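Local coordinates for uncharacterized protein (Bacillus thuringiensis serovar kurstaki, PDB 4XE7) that probably polymerises into actin-like filaments of the bacterial cytoskeleton that, as in other ParM proteins, would help segregate plasmid DNA, at residues Phe36-Ala48 / Ala90-Gln104. Residues are numbered along the deposited sequence; the frame is centred on the assembly and turned at random.
Sequences FAIPTVIAEAPPA and AWYVGAYAKDQEDRQ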
loop_
_atom_site.group_PDB
_atom_site.type_symbol
_atom_site.label_atom_id
_atom_site.label_comp_id
_atom_site.label_asym_id
_atom_site.label_seq_id
_atom_site.Cartn_x
_atom_site.Cartn_y
_atom_site.Cartn_z
ATOM N N PHE A 36 3.622 -4.686 4.399
ATOM C CA PHE A 36 4.286 -4.819 3.106
ATOM C C PHE A 36 3.278 -5.238 2.036
ATOM O O PHE A 36 2.124 -5.578 2.336
ATOM C CB PHE A 36 5.451 -5.809 3.177
ATOM C CG PHE A 36 5.057 -7.207 3.585
ATOM C CD1 PHE A 36 5.114 -7.595 4.917
ATOM C CD2 PHE A 36 4.643 -8.136 2.632
ATOM C CE1 PHE A 36 4.758 -8.882 5.297
ATOM C CE2 PHE A 36 4.302 -9.438 3.001
ATOM C CZ PHE A 36 4.345 -9.799 4.343
ATOM N N ALA A 37 3.724 -5.191 0.787
ATOM C CA ALA A 37 2.900 -5.530 -0.359
ATOM C C ALA A 37 3.589 -6.596 -1.205
ATOM O O ALA A 37 4.792 -6.528 -1.450
ATOM C CB ALA A 37 2.633 -4.311 -1.194
ATOM N N ILE A 38 2.820 -7.572 -1.658
ATOM C CA ILE A 38 3.332 -8.556 -2.602
ATOM C C ILE A 38 2.577 -8.390 -3.910
ATOM O O ILE A 38 1.356 -8.522 -3.938
ATOM C CB ILE A 38 3.179 -9.994 -2.069
ATOM C CG1 ILE A 38 3.937 -10.145 -0.744
ATOM C CG2 ILE A 38 3.713 -11.002 -3.084
ATOM C CD1 ILE A 38 3.920 -11.572 -0.145
ATOM N N PRO A 39 3.294 -8.085 -5.004
ATOM C CA PRO A 39 2.568 -7.919 -6.267
ATOM C C PRO A 39 1.843 -9.214 -6.667
ATOM O O PRO A 39 2.327 -10.342 -6.444
ATOM C CB PRO A 39 3.668 -7.558 -7.275
ATOM C CG PRO A 39 4.863 -7.148 -6.442
ATOM C CD PRO A 39 4.751 -7.911 -5.162
ATOM N N THR A 40 0.670 -9.036 -7.250
ATOM C CA THR A 40 -0.201 -10.150 -7.574
ATOM C C THR A 40 0.254 -10.795 -8.884
ATOM O O THR A 40 -0.358 -10.642 -9.951
ATOM C CB THR A 40 -1.647 -9.674 -7.634
ATOM O OG1 THR A 40 -1.917 -8.947 -6.428
ATOM C CG2 THR A 40 -2.614 -10.857 -7.756
ATOM N N VAL A 41 1.368 -11.509 -8.771
ATOM C CA VAL A 41 2.014 -12.139 -9.896
ATOM C C VAL A 41 2.534 -13.484 -9.444
ATOM O O VAL A 41 3.280 -13.562 -8.464
ATOM C CB VAL A 41 3.192 -11.315 -10.427
ATOM C CG1 VAL A 41 3.812 -12.022 -11.613
ATOM C CG2 VAL A 41 2.754 -9.911 -10.811
ATOM N N ILE A 42 2.135 -14.543 -10.135
ATOM C CA ILE A 42 2.668 -15.868 -9.825
ATOM C C ILE A 42 3.206 -16.553 -11.084
ATOM O O ILE A 42 2.876 -16.167 -12.205
ATOM C CB ILE A 42 1.596 -16.751 -9.138
ATOM C CG1 ILE A 42 0.506 -17.150 -10.128
ATOM C CG2 ILE A 42 1.008 -16.019 -7.899
ATOM C CD1 ILE A 42 -0.571 -18.045 -9.525
ATOM N N ALA A 43 4.057 -17.554 -10.887
ATOM C CA ALA A 43 4.643 -18.322 -11.990
ATOM C C ALA A 43 4.982 -19.727 -11.497
ATOM O O ALA A 43 5.534 -19.875 -10.406
ATOM C CB ALA A 43 5.896 -17.614 -12.552
ATOM N N GLU A 44 4.647 -20.750 -12.286
ATOM C CA GLU A 44 4.945 -22.134 -11.915
ATOM C C GLU A 44 6.455 -22.322 -11.700
ATOM O O GLU A 44 7.270 -21.787 -12.453
ATOM C CB GLU A 44 4.415 -23.116 -12.979
ATOM C CG GLU A 44 2.868 -23.196 -13.081
ATOM C CD GLU A 44 2.371 -24.381 -13.921
ATOM O OE1 GLU A 44 3.186 -25.258 -14.286
ATOM O OE2 GLU A 44 1.153 -24.457 -14.190
ATOM N N ALA A 45 6.818 -23.073 -10.663
ATOM C CA ALA A 45 8.217 -23.192 -10.241
ATOM C C ALA A 45 8.629 -24.643 -10.057
ATOM O O ALA A 45 7.773 -25.500 -9.821
ATOM C CB ALA A 45 8.442 -22.410 -8.934
ATOM N N PRO A 46 9.944 -24.927 -10.168
ATOM C CA PRO A 46 10.484 -26.263 -9.888
ATOM C C PRO A 46 10.209 -26.687 -8.448
ATOM O O PRO A 46 10.075 -25.830 -7.564
ATOM C CB PRO A 46 11.998 -26.101 -10.122
ATOM C CG PRO A 46 12.152 -24.880 -10.922
ATOM C CD PRO A 46 10.997 -23.987 -10.605
ATOM N N PRO A 47 10.125 -28.002 -8.211
ATOM C CA PRO A 47 9.801 -28.526 -6.876
ATOM C C PRO A 47 10.870 -28.198 -5.832
ATOM O O PRO A 47 10.562 -28.063 -4.648
ATOM C CB PRO A 47 9.692 -30.041 -7.108
ATOM C CG PRO A 47 10.411 -30.302 -8.395
ATOM C CD PRO A 47 10.227 -29.066 -9.225
ATOM N N ALA A 48 12.115 -28.066 -6.275
ATOM C CA ALA A 48 13.215 -27.704 -5.390
ATOM C C ALA A 48 13.954 -26.514 -5.977
ATOM O O ALA A 48 13.795 -26.205 -7.159
ATOM C CB ALA A 48 14.164 -28.883 -5.186
ATOM N N ALA A 90 5.073 -26.032 -6.862
ATOM C CA ALA A 90 5.666 -24.881 -6.226
ATOM C C ALA A 90 5.487 -23.642 -7.118
ATOM O O ALA A 90 5.220 -23.764 -8.321
ATOM C CB ALA A 90 7.135 -25.140 -5.933
ATOM N N TRP A 91 5.636 -22.461 -6.518
ATOM C CA TRP A 91 5.343 -21.196 -7.178
ATOM C C TRP A 91 6.396 -20.131 -6.922
ATOM O O TRP A 91 6.950 -20.034 -5.827
ATOM C CB TRP A 91 3.972 -20.658 -6.724
ATOM C CG TRP A 91 2.856 -21.536 -7.160
ATOM C CD1 TRP A 91 2.319 -22.572 -6.463
ATOM C CD2 TRP A 91 2.178 -21.498 -8.417
ATOM N NE1 TRP A 91 1.347 -23.191 -7.207
ATOM C CE2 TRP A 91 1.233 -22.545 -8.415
ATOM C CE3 TRP A 91 2.274 -20.684 -9.553
ATOM C CZ2 TRP A 91 0.380 -22.793 -9.492
ATOM C CZ3 TRP A 91 1.431 -20.935 -10.634
ATOM C CH2 TRP A 91 0.494 -21.981 -10.591
ATOM N N TYR A 92 6.657 -19.337 -7.955
ATOM C CA TYR A 92 7.335 -18.069 -7.820
ATOM C C TYR A 92 6.260 -17.037 -7.559
ATOM O O TYR A 92 5.226 -17.044 -8.232
ATOM C CB TYR A 92 8.118 -17.725 -9.090
ATOM C CG TYR A 92 9.275 -18.650 -9.382
ATOM C CD1 TYR A 92 10.122 -19.071 -8.370
ATOM C CD2 TYR A 92 9.523 -19.093 -10.678
ATOM C CE1 TYR A 92 11.179 -19.901 -8.636
ATOM C CE2 TYR A 92 10.579 -19.926 -10.953
ATOM C CZ TYR A 92 11.407 -20.324 -9.927
ATOM O OH TYR A 92 12.471 -21.153 -10.180
ATOM N N VAL A 93 6.483 -16.159 -6.587
ATOM C CA VAL A 93 5.445 -15.213 -6.182
ATOM C C VAL A 93 5.986 -13.798 -6.077
ATOM O O VAL A 93 7.053 -13.587 -5.516
ATOM C CB VAL A 93 4.825 -15.606 -4.815
ATOM C CG1 VAL A 93 3.569 -14.768 -4.522
ATOM C CG2 VAL A 93 4.488 -17.078 -4.780
ATOM N N GLY A 94 5.240 -12.823 -6.588
ATOM C CA GLY A 94 5.593 -11.429 -6.401
ATOM C C GLY A 94 6.714 -10.955 -7.298
ATOM O O GLY A 94 6.759 -11.304 -8.484
ATOM N N ALA A 95 7.632 -10.169 -6.733
ATOM C CA ALA A 95 8.731 -9.593 -7.505
ATOM C C ALA A 95 9.469 -10.651 -8.325
ATOM O O ALA A 95 9.700 -10.469 -9.515
ATOM C CB ALA A 95 9.707 -8.858 -6.581
ATOM N N TYR A 96 9.803 -11.771 -7.692
ATOM C CA TYR A 96 10.533 -12.843 -8.362
ATOM C C TYR A 96 9.778 -13.427 -9.557
ATOM O O TYR A 96 10.389 -13.907 -10.516
ATOM C CB TYR A 96 10.850 -13.959 -7.369
ATOM C CG TYR A 96 12.002 -14.849 -7.782
ATOM C CD1 TYR A 96 13.117 -14.321 -8.417
ATOM C CD2 TYR A 96 11.977 -16.218 -7.525
ATOM C CE1 TYR A 96 14.178 -15.135 -8.798
ATOM C CE2 TYR A 96 13.031 -17.039 -7.899
ATOM C CZ TYR A 96 14.128 -16.492 -8.537
ATOM O OH TYR A 96 15.179 -17.300 -8.908
ATOM N N ALA A 97 8.450 -13.401 -9.488
ATOM C CA ALA A 97 7.630 -13.941 -10.557
ATOM C C ALA A 97 7.599 -13.016 -11.782
ATOM O O ALA A 97 7.347 -13.476 -12.898
ATOM C CB ALA A 97 6.220 -14.207 -10.055
ATOM N N LYS A 98 7.854 -11.726 -11.565
ATOM C CA LYS A 98 7.904 -10.730 -12.641
ATOM C C LYS A 98 8.881 -11.129 -13.734
ATOM O O LYS A 98 8.671 -10.814 -14.903
ATOM C CB LYS A 98 8.310 -9.353 -12.104
ATOM C CG LYS A 98 7.352 -8.722 -11.118
ATOM C CD LYS A 98 6.127 -8.144 -11.812
ATOM C CE LYS A 98 5.343 -7.234 -10.869
ATOM N NZ LYS A 98 6.228 -6.229 -10.214
ATOM N N ASP A 99 9.945 -11.824 -13.335
ATOM C CA ASP A 99 11.029 -12.199 -14.239
ATOM C C ASP A 99 10.836 -13.567 -14.881
ATOM O O ASP A 99 11.808 -14.199 -15.293
ATOM C CB ASP A 99 12.365 -12.186 -13.494
ATOM C CG ASP A 99 12.675 -10.840 -12.886
ATOM O OD1 ASP A 99 12.828 -9.866 -13.652
ATOM O OD2 ASP A 99 12.771 -10.756 -11.643
ATOM N N GLN A 100 9.589 -14.024 -14.963
ATOM C CA GLN A 100 9.290 -15.298 -15.622
ATOM C C GLN A 100 8.447 -15.069 -16.870
ATOM O O GLN A 100 7.576 -14.207 -16.881
ATOM C CB GLN A 100 8.570 -16.242 -14.661
ATOM C CG GLN A 100 9.332 -16.494 -13.376
ATOM C CD GLN A 100 10.506 -17.408 -13.590
ATOM O OE1 GLN A 100 10.364 -18.490 -14.157
ATOM N NE2 GLN A 100 11.683 -16.975 -13.159
ATOM N N GLU A 101 8.707 -15.825 -17.930
ATOM C CA GLU A 101 7.966 -15.620 -19.170
ATOM C C GLU A 101 6.564 -16.200 -19.046
ATOM O O GLU A 101 5.609 -15.686 -19.635
ATOM C CB GLU A 101 8.694 -16.236 -20.367
ATOM C CG GLU A 101 7.788 -16.486 -21.577
ATOM C CD GLU A 101 8.405 -16.022 -22.884
ATOM O OE1 GLU A 101 9.623 -16.219 -23.072
ATOM O OE2 GLU A 101 7.670 -15.454 -23.722
ATOM N N ASP A 102 6.442 -17.265 -18.263
ATOM C CA ASP A 102 5.140 -17.877 -18.050
ATOM C C ASP A 102 4.435 -17.327 -16.810
ATOM O O ASP A 102 3.643 -18.029 -16.182
ATOM C CB ASP A 102 5.279 -19.397 -17.945
ATOM C CG ASP A 102 5.742 -20.029 -19.246
ATOM O OD1 ASP A 102 4.940 -20.076 -20.206
ATOM O OD2 ASP A 102 6.901 -20.493 -19.304
ATOM N N ARG A 103 4.723 -16.081 -16.449
ATOM C CA ARG A 103 4.057 -15.498 -15.295
ATOM C C ARG A 103 2.551 -15.399 -15.537
ATOM O O ARG A 103 2.092 -15.300 -16.681
ATOM C CB ARG A 103 4.623 -14.128 -14.965
ATOM C CG ARG A 103 4.283 -13.050 -15.959
ATOM C CD ARG A 103 4.980 -11.758 -15.564
ATOM N NE ARG A 103 4.941 -10.736 -16.606
ATOM C CZ ARG A 103 5.882 -10.582 -17.534
ATOM N NH1 ARG A 103 6.928 -11.401 -17.565
ATOM N NH2 ARG A 103 5.769 -9.621 -18.440
ATOM N N GLN A 104 1.787 -15.445 -14.452
ATOM C CA GLN A 104 0.343 -15.281 -14.530
ATOM C C GLN A 104 -0.078 -14.061 -13.723
ATOM O O GLN A 104 0.342 -13.892 -12.576
ATOM C CB GLN A 104 -0.362 -16.543 -14.034
ATOM C CG GLN A 104 0.119 -17.810 -14.748
ATOM C CD GLN A 104 -0.627 -19.065 -14.303
ATOM O OE1 GLN A 104 -1.841 -19.046 -14.122
ATOM N NE2 GLN A 104 0.103 -20.154 -14.120
HETATM O O HOH W 1 3.042 -20.140 -14.903
HETATM O O HOH W 2 -0.861 -22.938 -13.636
HETATM O O HOH W 3 6.938 -27.591 -8.429
#
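Ile42, Val41 and Ala43 lie between the strand 90-93 and the returning segment 103-104, and each side takes backbone bonds. Ala43 and Tyr92 form a hydrogen-bonded antiparallel pair, Tyr92 N to Ala43 O at 2.7 Å (166°) and a more bent return bond from Ala43 N to Tyr92 O (143°); just past the strand, Gly94 N bonds Val41 O at 2.8 Å. On the other flank Ile42 exchanges two bonds with Gln104, the shorter from Gln104 N to Ile42 O at 2.6 Å. The side chains then part. Ile42 holds CG1 between its backbone N and carbonyl carbon (chi1 71°), which brings CD1 within 3.7 Å of Trp91 CZ3, on the side where Ile128 of helix 123-140 covers Trp91 and Val93. Ala43 points the other way, its CB 3.7 Å from Gln100 CB. Val41 splits its branches, CG1 reaching Ala97 CB at 3.6 Å and CG2 crossing the aliphatic part of Lys98. Further along, Ala45 CB sits over the Tyr92 ring, a CH-pi contact. One water joins Glu44 N, Asp102 O and Gln104 NE2, while Lys124 binds Gln104 OE1. Bonding on two flanks implies that the excursion from helix 95-98 through the turn Gln100-Arg103 is held against strand 33-45 at both ends, by Gly94 and Gln104, probably in an actin-like domain's sheet.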